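Local coordinates for protein PfhB2 (Pasteurella multocida, PDB 6U8T) that probably acts as a cysteine protease of the YopT family (peptidase clan CA), forming one domain of a bacterial virulence toxin, at residues Glu191-Lys195 with Glu196-Glu200. The protein carries 1 engineered substitution. Sequence-based numbering, arbitrary orientation.
Sequences ESWLK and EAFWE
W193 and F198 meet across a pi-type turn, a one-residue widening of helix 187-201 that illustrates how an i to i+5 spacing can pair two aromatic side chains. W193 O is a bifurcated acceptor: it takes A197 N (i+4) at 3.0 Å, well above the carbonyl plane, and F198 N (i+5) at 2.9 Å in a nearly straight bond of 170°. L194 O accepts a hydrogen bond from W199 N, again five residues on. With CG anti to the backbone N in both residues, the two aromatic side chains leave the helix on the same side and their rings can lie near parallel, at 25°, but slid so far that they barely overlap. The F198 methylene instead rests on one face of the W193 six-membered ring, CB 3.6 Å from its centroid, in a CH-pi contact. L194 CD1 approaches F198 CD2 obliquely at 3.7 Å, while A197 CB meets W193 CD1 obliquely at 3.9 Å. This apolar ridge packs on strand 180-184, where M182 touches both W193 and F198. W199 faces the second subunit, where its NE1 hydrogen-bonds to S128 O of that subunit. The tightest carbon contact between the two rings is W193 CH2 to F198 CD1, 3.4 Å.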
# COMPACT_ATOMS: atom_id res chain seq x y z
N GLU C 191 8.38 10.34 -23.05
CA GLU C 191 8.25 11.17 -21.83
C GLU C 191 6.80 11.64 -21.70
O GLU C 191 6.23 11.49 -20.60
CB GLU C 191 9.23 12.34 -21.88
CG GLU C 191 9.13 13.24 -20.67
CD GLU C 191 10.33 14.17 -20.48
OE1 GLU C 191 11.50 13.73 -20.66
OE2 GLU C 191 10.09 15.34 -20.14
N SER C 192 6.20 12.17 -22.78
CA SER C 192 4.80 12.67 -22.77
C SER C 192 3.85 11.52 -22.44
O SER C 192 3.02 11.70 -21.57
CB SER C 192 4.44 13.31 -24.05
OG SER C 192 5.41 14.29 -24.32
N TRP C 193 3.99 10.38 -23.11
CA TRP C 193 3.15 9.17 -22.91
C TRP C 193 3.25 8.70 -21.47
O TRP C 193 2.21 8.42 -20.89
CB TRP C 193 3.57 8.05 -23.85
CG TRP C 193 2.88 6.77 -23.54
CD1 TRP C 193 1.62 6.39 -23.90
CD2 TRP C 193 3.41 5.68 -22.77
NE1 TRP C 193 1.35 5.13 -23.44
CE2 TRP C 193 2.44 4.67 -22.75
CE3 TRP C 193 4.63 5.46 -22.13
CZ2 TRP C 193 2.64 3.46 -22.11
CZ3 TRP C 193 4.83 4.27 -21.47
CH2 TRP C 193 3.85 3.28 -21.46
N LEU C 194 4.46 8.59 -20.91
CA LEU C 194 4.70 8.10 -19.54
C LEU C 194 4.00 9.05 -18.55
O LEU C 194 3.26 8.54 -17.69
CB LEU C 194 6.20 8.01 -19.27
CG LEU C 194 6.57 7.13 -18.07
CD1 LEU C 194 6.33 5.66 -18.38
CD2 LEU C 194 8.00 7.33 -17.64
N LYS C 195 4.19 10.36 -18.72
CA LYS C 195 3.69 11.38 -17.76
C LYS C 195 2.19 11.62 -17.95
O LYS C 195 1.51 11.76 -16.95
CB LYS C 195 4.47 12.69 -17.94
CG LYS C 195 5.97 12.58 -17.66
CD LYS C 195 6.69 13.90 -17.62
CE LYS C 195 8.00 13.82 -16.86
NZ LYS C 195 8.76 15.10 -16.94
N GLU C 196 1.69 11.66 -19.18
CA GLU C 196 0.31 12.15 -19.47
C GLU C 196 -0.68 10.99 -19.57
O GLU C 196 -1.85 11.27 -19.34
CB GLU C 196 0.27 12.98 -20.75
CG GLU C 196 1.01 14.31 -20.66
CD GLU C 196 1.17 15.00 -22.02
OE1 GLU C 196 0.47 14.61 -22.98
OE2 GLU C 196 2.03 15.90 -22.15
N ALA C 197 -0.23 9.77 -19.88
CA ALA C 197 -1.12 8.62 -20.17
C ALA C 197 -0.83 7.46 -19.22
O ALA C 197 -1.72 7.12 -18.43
CB ALA C 197 -0.97 8.22 -21.61
N PHE C 198 0.38 6.90 -19.26
CA PHE C 198 0.71 5.64 -18.55
C PHE C 198 0.60 5.82 -17.04
O PHE C 198 0.01 4.94 -16.38
CB PHE C 198 2.12 5.14 -18.90
CG PHE C 198 2.43 3.78 -18.35
CD1 PHE C 198 1.75 2.66 -18.80
CD2 PHE C 198 3.39 3.62 -17.36
CE1 PHE C 198 2.02 1.40 -18.28
CE2 PHE C 198 3.65 2.37 -16.83
CZ PHE C 198 2.98 1.26 -17.30
N TRP C 199 1.15 6.89 -16.48
CA TRP C 199 1.36 7.01 -15.02
C TRP C 199 0.03 6.87 -14.29
O TRP C 199 -0.03 6.05 -13.38
CB TRP C 199 2.09 8.31 -14.70
CG TRP C 199 2.55 8.37 -13.30
CD1 TRP C 199 2.24 9.34 -12.40
CD2 TRP C 199 3.38 7.43 -12.61
NE1 TRP C 199 2.82 9.08 -11.19
CE2 TRP C 199 3.54 7.91 -11.29
CE3 TRP C 199 4.03 6.25 -12.97
CZ2 TRP C 199 4.29 7.22 -10.33
CZ3 TRP C 199 4.79 5.58 -12.02
CH2 TRP C 199 4.91 6.06 -10.72
N GLU C 200 -1.01 7.60 -14.72
CA GLU C 200 -2.38 7.51 -14.15
C GLU C 200 -3.05 6.19 -14.54
O GLU C 200 -3.49 5.49 -13.64
CB GLU C 200 -3.24 8.69 -14.59
CG GLU C 200 -3.12 9.87 -13.63
CD GLU C 200 -4.32 10.82 -13.63
OE1 GLU C 200 -4.77 11.19 -14.74
OE2 GLU C 200 -4.79 11.17 -12.52